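Local coordinates for KDGF (Halomonas sp., PDB 5FQ0), which probably converts unsaturated monouronates released from pectin and alginate into their linear keto forms, using a metal-binding cupin barrel, at residues F64-E69 / D79-P84; P19-K24 / V35-D40; D31-C36 / S105-D110. All coordinates share one frame; numbering follows the deposited sequence.

Contact 1 (F64-E69 / D79-P84); sequences FEVELE and DAFVAP
This is a face-to-face packing contact between the two sheets of the cupin beta-barrel, in which F81 and A83 of strand 80-83 meet V66 and L68 of strand 64-68. The strand segments run nearly parallel, 24° apart with axes 8.7 Å from each other, and no hydrogen bond joins them; the gap is bridged mainly by apolar side chains. F81 and L68 contribute most of the packing. F81 CG sits between the backbone N and the carbonyl carbon (chi1 70°), which stands the ring up toward strand 64-68, where V66 meets one face. The V66 and F81 side chains cross at about a right angle, placing V66 CG1 above that face 4.1 Å from the ring centroid, a CH-pi contact displaced toward the rim near F81 CD1. L68 wedges in farther along, its CD2 approaching F81 CD2 obliquely at 4.0 Å. Its chi1 of -99° lies away from the staggered values, so this leucine is probably somewhat strained. All five touching residues are buried. The contact borders the metal site: F81 touches Q55, while L68 and A83 both pack on H89, and Q55 and H89 are nickel ligands. These apolar groups therefore form part of the second shell. Strand 80-83 also pairs antiparallel with a strand of a neighbouring subunit, carrying its sheet across the interface. L68 ends in a fork: its CD2 rests on A83 CB at 3.9 Å and its CD1 lies 3.8 Å from V82 O.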
loop_
_atom_site.group_PDB
_atom_site.type_symbol
_atom_site.label_atom_id
_atom_site.label_comp_id
_atom_site.label_asym_id
_atom_site.label_seq_id
_atom_site.Cartn_x
_atom_site.Cartn_y
_atom_site.Cartn_z
ATOM N N PHE B 64 0.901 15.422 -2.692
ATOM C CA PHE B 64 2.108 15.423 -3.538
ATOM C C PHE B 64 1.755 15.871 -4.946
ATOM O O PHE B 64 0.670 15.528 -5.453
ATOM C CB PHE B 64 2.656 13.992 -3.698
ATOM C CG PHE B 64 3.159 13.383 -2.425
ATOM C CD1 PHE B 64 2.279 12.772 -1.520
ATOM C CD2 PHE B 64 4.507 13.423 -2.124
ATOM C CE1 PHE B 64 2.771 12.210 -0.332
ATOM C CE2 PHE B 64 5.001 12.870 -0.949
ATOM C CZ PHE B 64 4.145 12.243 -0.061
ATOM N N GLU B 65 2.677 16.578 -5.602
ATOM C CA GLU B 65 2.595 16.619 -7.056
ATOM C C GLU B 65 3.483 15.502 -7.579
ATOM O O GLU B 65 4.692 15.463 -7.305
ATOM C CB GLU B 65 2.999 17.947 -7.683
ATOM C CG GLU B 65 3.139 17.710 -9.187
ATOM C CD GLU B 65 3.146 18.942 -10.066
ATOM O OE1 GLU B 65 2.045 19.464 -10.368
ATOM O OE2 GLU B 65 4.243 19.342 -10.510
ATOM N N VAL B 66 2.884 14.579 -8.306
ATOM C CA VAL B 66 3.618 13.420 -8.794
ATOM C C VAL B 66 3.780 13.580 -10.299
ATOM O O VAL B 66 2.827 13.971 -11.011
ATOM C CB VAL B 66 2.901 12.096 -8.455
ATOM C CG1 VAL B 66 3.472 10.940 -9.279
ATOM C CG2 VAL B 66 3.024 11.793 -6.959
ATOM N N GLU B 67 4.992 13.287 -10.753
ATOM C CA GLU B 67 5.327 13.295 -12.167
ATOM C C GLU B 67 5.540 11.880 -12.674
ATOM O O GLU B 67 6.369 11.142 -12.131
ATOM C CB GLU B 67 6.587 14.119 -12.401
ATOM C CG GLU B 67 6.997 14.143 -13.855
ATOM C CD GLU B 67 8.275 14.926 -14.083
ATOM O OE1 GLU B 67 9.112 15.027 -13.156
ATOM O OE2 GLU B 67 8.424 15.446 -15.204
ATOM N N LEU B 68 4.783 11.517 -13.714
ATOM C CA LEU B 68 4.855 10.213 -14.326
ATOM C C LEU B 68 5.123 10.404 -15.809
ATOM O O LEU B 68 4.242 10.857 -16.533
ATOM C CB LEU B 68 3.518 9.501 -14.195
ATOM C CG LEU B 68 3.222 8.459 -13.139
ATOM C CD1 LEU B 68 1.914 7.787 -13.574
ATOM C CD2 LEU B 68 4.385 7.465 -13.015
ATOM N N GLU B 69 6.324 10.042 -16.237
ATOM C CA GLU B 69 6.810 10.260 -17.615
ATOM C C GLU B 69 6.370 11.641 -18.117
ATOM O O GLU B 69 5.621 11.741 -19.086
ATOM C CB GLU B 69 6.335 9.142 -18.566
ATOM C CG GLU B 69 7.071 7.803 -18.451
ATOM C CD GLU B 69 8.551 7.842 -18.840
ATOM O OE1 GLU B 69 9.004 8.878 -19.402
ATOM O OE2 GLU B 69 9.273 6.841 -18.593
ATOM N N ASP B 79 -5.493 8.732 -3.211
ATOM C CA ASP B 79 -5.060 8.661 -4.608
ATOM C C ASP B 79 -3.772 7.893 -4.754
ATOM O O ASP B 79 -3.028 7.725 -3.767
ATOM C CB ASP B 79 -4.865 10.061 -5.236
ATOM C CG ASP B 79 -6.129 10.935 -5.197
ATOM O OD1 ASP B 79 -7.280 10.442 -5.205
ATOM O OD2 ASP B 79 -5.939 12.163 -5.168
ATOM N N ALA B 80 -3.465 7.448 -5.977
ATOM C CA ALA B 80 -2.225 6.686 -6.195
ATOM C C ALA B 80 -1.601 6.880 -7.586
ATOM O O ALA B 80 -2.263 7.352 -8.510
ATOM C CB ALA B 80 -2.468 5.199 -5.923
ATOM N N PHE B 81 -0.336 6.522 -7.741
ATOM C CA PHE B 81 0.230 6.306 -9.095
ATOM C C PHE B 81 0.813 4.901 -9.209
ATOM O O PHE B 81 1.228 4.324 -8.185
ATOM C CB PHE B 81 1.311 7.343 -9.450
ATOM C CG PHE B 81 2.592 7.197 -8.675
ATOM C CD1 PHE B 81 2.730 7.766 -7.401
ATOM C CD2 PHE B 81 3.675 6.520 -9.222
ATOM C CE1 PHE B 81 3.903 7.645 -6.695
ATOM C CE2 PHE B 81 4.875 6.401 -8.523
ATOM C CZ PHE B 81 4.994 6.956 -7.255
ATOM N N VAL B 82 0.887 4.378 -10.443
ATOM C CA VAL B 82 1.621 3.147 -10.727
ATOM C C VAL B 82 2.701 3.481 -11.737
ATOM O O VAL B 82 2.383 4.075 -12.753
ATOM C CB VAL B 82 0.698 1.937 -11.121
ATOM C CG1 VAL B 82 -0.267 2.278 -12.267
ATOM C CG2 VAL B 82 1.496 0.653 -11.422
ATOM N N ALA B 83 3.964 3.140 -11.414
ATOM C CA ALA B 83 5.090 3.207 -12.336
ATOM C C ALA B 83 5.731 1.847 -12.625
ATOM O O ALA B 83 6.617 1.403 -11.860
ATOM C CB ALA B 83 6.167 4.163 -11.802
ATOM N N PRO B 84 5.349 1.207 -13.750
ATOM C CA PRO B 84 5.989 -0.084 -14.091
ATOM C C PRO B 84 7.506 0.137 -14.218
ATOM O O PRO B 84 7.933 1.283 -14.414
ATOM C CB PRO B 84 5.373 -0.462 -15.461
ATOM C CG PRO B 84 4.172 0.435 -15.651
ATOM C CD PRO B 84 4.350 1.651 -14.753
#

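Contact 2 (P19-K24 / V35-D40); sequences PGIQRK and VCVKFD
I21 and F39 lie side by side, pointing the same way from a non-hydrogen-bonded antiparallel pair, with I21 CG1 over one face of the F39 ring and I21 CD1 3.9 Å from F39 CE2. The second branch of I21 turns to the next residue on that face, CG2 meeting V37 CG1 at 3.7 Å. On the face of Q22 and K38 the two polar chains also run alongside each other. K38 bends at chi3 and chi4 (59° and 73°), which turns its ammonium toward the Q22 amide; NZ donates to Q22 OE1 at 2.8 Å, tilted 22° from the carbonyl plane, while Q22 NE2 bonds D16. R23 extends obliquely across V35, with CD 3.5 Å from V35 CG1. Reciprocal backbone bonds tie Q22 to K38 (Q22 N to K38 O, 3.0 Å) and K24 to C36 (C36 N to K24 O, 2.8 Å). This is the open end of the hairpin formed by strands 21-29 and 32-39. K24 NZ hydrogen-bonds H12 O, and W14 offers cation-pi contacts to K24 and K38. In the larger sheet, strand 15-18 flanks strand 21-29 and strand 98-105 flanks strand 32-39.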
loop_
_atom_site.group_PDB
_atom_site.type_symbol
_atom_site.label_atom_id
_atom_site.label_comp_id
_atom_site.label_asym_id
_atom_site.label_seq_id
_atom_site.Cartn_x
_atom_site.Cartn_y
_atom_site.Cartn_z
ATOM N N PRO B 19 17.806 14.777 3.512
ATOM C CA PRO B 19 17.128 15.918 4.143
ATOM C C PRO B 19 15.683 16.110 3.647
ATOM O O PRO B 19 15.399 16.016 2.439
ATOM C CB PRO B 19 18.039 17.086 3.780
ATOM C CG PRO B 19 19.401 16.452 3.865
ATOM C CD PRO B 19 19.218 15.100 3.214
ATOM N N GLY B 20 14.777 16.272 4.612
ATOM C CA GLY B 20 13.323 16.390 4.356
ATOM C C GLY B 20 12.580 15.081 4.156
ATOM O O GLY B 20 11.361 15.090 3.946
ATOM N N ILE B 21 13.302 13.953 4.189
ATOM C CA ILE B 21 12.687 12.639 3.918
ATOM C C ILE B 21 13.085 11.560 4.940
ATOM O O ILE B 21 14.262 11.280 5.124
ATOM C CB ILE B 21 12.991 12.147 2.474
ATOM C CG1 ILE B 21 12.559 13.184 1.433
ATOM C CG2 ILE B 21 12.304 10.816 2.175
ATOM C CD1 ILE B 21 12.929 12.776 0.014
ATOM N N GLN B 22 12.084 10.944 5.560
ATOM C CA GLN B 22 12.265 9.796 6.462
ATOM C C GLN B 22 11.381 8.624 6.037
ATOM O O GLN B 22 10.383 8.811 5.305
ATOM C CB GLN B 22 11.892 10.190 7.882
ATOM C CG GLN B 22 12.774 11.297 8.448
ATOM C CD GLN B 22 12.564 11.451 9.934
ATOM O OE1 GLN B 22 11.439 11.579 10.402
ATOM N NE2 GLN B 22 13.635 11.376 10.680
ATOM N N ARG B 23 11.705 7.422 6.516
ATOM C CA ARG B 23 10.884 6.269 6.179
ATOM C C ARG B 23 10.871 5.202 7.228
ATOM O O ARG B 23 11.702 5.192 8.120
ATOM C CB ARG B 23 11.320 5.640 4.851
ATOM C CG ARG B 23 12.579 4.805 4.906
ATOM C CD ARG B 23 12.809 4.229 3.512
ATOM N NE ARG B 23 14.159 3.708 3.442
ATOM C CZ ARG B 23 15.032 3.964 2.481
ATOM N NH1 ARG B 23 14.703 4.691 1.426
ATOM N NH2 ARG B 23 16.234 3.442 2.573
ATOM N N LYS B 24 9.915 4.304 7.105
ATOM C CA LYS B 24 9.939 3.051 7.855
ATOM C C LYS B 24 9.659 1.918 6.855
ATOM O O LYS B 24 8.673 2.004 6.083
ATOM C CB LYS B 24 8.864 3.032 8.922
ATOM C CG LYS B 24 8.904 4.186 9.925
ATOM C CD LYS B 24 7.886 3.927 11.032
ATOM C CE LYS B 24 7.710 5.158 11.934
ATOM N NZ LYS B 24 6.876 4.864 13.146
ATOM N N VAL B 35 6.802 0.345 2.018
ATOM C CA VAL B 35 7.634 1.290 2.754
ATOM C C VAL B 35 6.758 2.502 3.030
ATOM O O VAL B 35 6.072 2.985 2.133
ATOM C CB VAL B 35 8.866 1.740 1.918
ATOM C CG1 VAL B 35 9.778 2.635 2.746
ATOM C CG2 VAL B 35 9.634 0.531 1.372
ATOM N N CYS B 36 6.739 2.994 4.265
ATOM C CA CYS B 36 5.995 4.234 4.525
ATOM C C CYS B 36 7.021 5.359 4.447
ATOM O O CYS B 36 8.013 5.323 5.185
ATOM C CB CYS B 36 5.301 4.196 5.901
ATOM S SG CYS B 36 4.404 5.712 6.317
ATOM N N VAL B 37 6.796 6.342 3.559
ATOM C CA VAL B 37 7.753 7.458 3.356
ATOM C C VAL B 37 7.112 8.809 3.746
ATOM O O VAL B 37 6.016 9.163 3.287
ATOM C CB VAL B 37 8.301 7.528 1.894
ATOM C CG1 VAL B 37 9.509 8.491 1.797
ATOM C CG2 VAL B 37 8.692 6.130 1.391
ATOM N N LYS B 38 7.803 9.542 4.614
ATOM C CA LYS B 38 7.339 10.833 5.121
ATOM C C LYS B 38 8.174 11.982 4.557
ATOM O O LYS B 38 9.404 12.020 4.748
ATOM C CB LYS B 38 7.441 10.869 6.651
ATOM C CG LYS B 38 6.925 12.172 7.270
ATOM C CD LYS B 38 6.741 12.046 8.773
ATOM C CE LYS B 38 8.037 11.666 9.496
ATOM N NZ LYS B 38 9.051 12.735 9.596
ATOM N N PHE B 39 7.484 12.941 3.929
ATOM C CA PHE B 39 8.123 14.093 3.323
ATOM C C PHE B 39 7.772 15.344 4.127
ATOM O O PHE B 39 6.639 15.541 4.498
ATOM C CB PHE B 39 7.546 14.306 1.916
ATOM C CG PHE B 39 8.067 13.366 0.872
ATOM C CD1 PHE B 39 7.794 12.008 0.927
ATOM C CD2 PHE B 39 8.774 13.878 -0.241
ATOM C CE1 PHE B 39 8.250 11.162 -0.083
ATOM C CE2 PHE B 39 9.248 13.040 -1.234
ATOM C CZ PHE B 39 8.984 11.684 -1.164
ATOM N N ASP B 40 8.760 16.184 4.376
ATOM C CA ASP B 40 8.520 17.549 4.775
ATOM C C ASP B 40 7.922 18.265 3.575
ATOM O O ASP B 40 8.088 17.827 2.434
ATOM C CB ASP B 40 9.853 18.193 5.115
ATOM C CG ASP B 40 10.451 17.634 6.372
ATOM O OD1 ASP B 40 9.787 16.853 7.101
ATOM O OD2 ASP B 40 11.578 18.025 6.654
#

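Contact 3 (D31-C36 / S105-D110); sequences DLMAVC and SPRRDD
R107 and R108, which meet M33 through their CB and backbone atoms, each turn a guanidinium edge to a carboxylate two residues on, forming salt bridges within the loop. R108 grips D110 side-on, with NE on OD1 and NH2 on OD2, both through syn lone pairs and close to the guanidinium plane; the NH2 to OD2 bond is 2.8 Å. R107 uses one nitrogen, NE meeting D109 OD1 at 2.7 Å nearly end-on to the carboxylate oxygen. Across the contact, M33 CB packs on R107 CB at 3.7 Å. M33 CG is anti to the backbone N (chi1 176°), and the extended start of the chain carries SD to R108 N, a weak N-H...S bond of 3.5 Å. S105 OG donates to D31 O at 2.9 Å, just before the cis peptide into P106, and also bonds a polar side chain of a neighbouring subunit. S105 thus ties the end of strand 98-105 to the hairpin turn at D31, while the loop beyond is held on M33 by the weak bond and apolar contact. D110 probably fixes the rotation of the R108 guanidinium and aims NH2 at the bound citrate.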
loop_
_atom_site.group_PDB
_atom_site.type_symbol
_atom_site.label_atom_id
_atom_site.label_comp_id
_atom_site.label_asym_id
_atom_site.label_seq_id
_atom_site.Cartn_x
_atom_site.Cartn_y
_atom_site.Cartn_z
ATOM N N ASP B 31 9.252 -11.004 -3.095
ATOM C CA ASP B 31 8.563 -10.466 -4.272
ATOM C C ASP B 31 7.722 -9.224 -4.001
ATOM O O ASP B 31 7.087 -8.726 -4.937
ATOM C CB ASP B 31 7.609 -11.485 -4.901
ATOM C CG ASP B 31 8.286 -12.807 -5.244
ATOM O OD1 ASP B 31 9.502 -12.792 -5.506
ATOM O OD2 ASP B 31 7.575 -13.851 -5.250
ATOM N N LEU B 32 7.652 -8.764 -2.744
ATOM C CA LEU B 32 6.714 -7.696 -2.415
ATOM C C LEU B 32 7.203 -6.930 -1.209
ATOM O O LEU B 32 7.658 -7.516 -0.242
ATOM C CB LEU B 32 5.328 -8.296 -2.100
ATOM C CG LEU B 32 4.118 -7.376 -1.937
ATOM C CD1 LEU B 32 3.914 -6.531 -3.183
ATOM C CD2 LEU B 32 2.869 -8.189 -1.590
ATOM N N MET B 33 7.089 -5.607 -1.258
ATOM C CA MET B 33 7.570 -4.765 -0.176
ATOM C C MET B 33 6.706 -3.501 -0.066
ATOM O O MET B 33 6.244 -2.958 -1.092
ATOM C CB MET B 33 9.038 -4.394 -0.437
ATOM C CG MET B 33 9.662 -3.425 0.575
ATOM S SD MET B 33 11.402 -3.015 0.254
ATOM C CE MET B 33 12.289 -3.786 1.579
ATOM N N ALA B 34 6.497 -3.046 1.166
ATOM C CA ALA B 34 5.810 -1.794 1.445
ATOM C C ALA B 34 6.723 -0.946 2.325
ATOM O O ALA B 34 7.327 -1.460 3.273
ATOM C CB ALA B 34 4.460 -2.052 2.146
ATOM N N VAL B 35 6.802 0.345 2.018
ATOM C CA VAL B 35 7.634 1.290 2.754
ATOM C C VAL B 35 6.758 2.502 3.030
ATOM O O VAL B 35 6.072 2.985 2.133
ATOM C CB VAL B 35 8.866 1.740 1.918
ATOM C CG1 VAL B 35 9.778 2.635 2.746
ATOM C CG2 VAL B 35 9.634 0.531 1.372
ATOM N N CYS B 36 6.739 2.994 4.265
ATOM C CA CYS B 36 5.995 4.234 4.525
ATOM C C CYS B 36 7.021 5.359 4.447
ATOM O O CYS B 36 8.013 5.323 5.185
ATOM C CB CYS B 36 5.301 4.196 5.901
ATOM S SG CYS B 36 4.404 5.712 6.317
ATOM N N SER B 105 7.570 -4.496 -6.403
ATOM C CA SER B 105 7.787 -5.894 -6.738
ATOM C C SER B 105 8.936 -5.901 -7.755
ATOM O O SER B 105 8.883 -5.151 -8.733
ATOM C CB SER B 105 6.549 -6.526 -7.349
ATOM O OG SER B 105 6.825 -7.894 -7.661
ATOM N N PRO B 106 9.996 -6.679 -7.509
ATOM C CA PRO B 106 10.161 -7.442 -6.274
ATOM C C PRO B 106 10.544 -6.507 -5.139
ATOM O O PRO B 106 10.367 -5.291 -5.246
ATOM C CB PRO B 106 11.325 -8.405 -6.611
ATOM C CG PRO B 106 12.117 -7.681 -7.645
ATOM C CD PRO B 106 11.075 -6.963 -8.483
ATOM N N ARG B 107 11.031 -7.046 -4.039
ATOM C CA ARG B 107 11.350 -6.164 -2.934
ATOM C C ARG B 107 12.642 -5.413 -3.280
ATOM O O ARG B 107 13.423 -5.898 -4.116
ATOM C CB ARG B 107 11.471 -6.941 -1.630
ATOM C CG ARG B 107 12.800 -7.578 -1.396
ATOM C CD ARG B 107 13.020 -7.946 0.067
ATOM N NE ARG B 107 13.936 -9.068 0.049
ATOM C CZ ARG B 107 13.786 -10.203 0.742
ATOM N NH1 ARG B 107 12.793 -10.381 1.624
ATOM N NH2 ARG B 107 14.651 -11.164 0.555
ATOM N N ARG B 108 12.845 -4.240 -2.659
ATOM C CA ARG B 108 14.007 -3.411 -2.901
ATOM C C ARG B 108 15.104 -3.821 -1.910
ATOM O O ARG B 108 15.111 -3.345 -0.790
ATOM C CB ARG B 108 13.650 -1.933 -2.719
ATOM C CG ARG B 108 12.727 -1.379 -3.813
ATOM C CD ARG B 108 13.552 -0.957 -5.023
ATOM N NE ARG B 108 14.576 -0.003 -4.588
ATOM C CZ ARG B 108 14.407 1.323 -4.563
ATOM N NH1 ARG B 108 13.244 1.874 -4.961
ATOM N NH2 ARG B 108 15.404 2.096 -4.123
ATOM N N ASP B 109 15.982 -4.752 -2.306
ATOM C CA ASP B 109 17.047 -5.237 -1.391
ATOM C C ASP B 109 18.013 -4.129 -0.991
ATOM O O ASP B 109 18.580 -4.167 0.107
ATOM C CB ASP B 109 17.794 -6.459 -1.956
ATOM C CG ASP B 109 16.892 -7.659 -2.128
ATOM O OD1 ASP B 109 16.003 -7.872 -1.296
ATOM O OD2 ASP B 109 17.049 -8.401 -3.106
ATOM N N ASP B 110 18.167 -3.117 -1.847
ATOM C CA ASP B 110 19.038 -1.971 -1.516
ATOM C C ASP B 110 18.558 -1.150 -0.326
ATOM O O ASP B 110 19.315 -0.382 0.214
ATOM C CB ASP B 110 19.202 -1.042 -2.717
ATOM C CG ASP B 110 17.875 -0.484 -3.187
ATOM O OD1 ASP B 110 17.074 -1.269 -3.719
ATOM O OD2 ASP B 110 17.631 0.729 -3.020
#

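The three contacts lie in one barrel, at different distances from its nickel ion. Contacts 2 and 3 share V35 and C36 on strand 32-39, with centres about 15 Å apart. Contacts 1 and 2, centres about 17 Å apart on opposite sides of the chain's centre, still touch where F64 CE2 meets F39 CD1 at 3.5 Å. Contacts 1 and 3 stay about 8 Å apart at their nearest atoms; both approach the nickel ion, the F81 side chain to about 6 Å and the R108 side chain to about 5 Å, against about 9 Å for the V37 side chain of contact 2. R108 hydrogen-bonds, and R23 weakly, a citrate probably from the crystallisation liquor that may mark the substrate pocket.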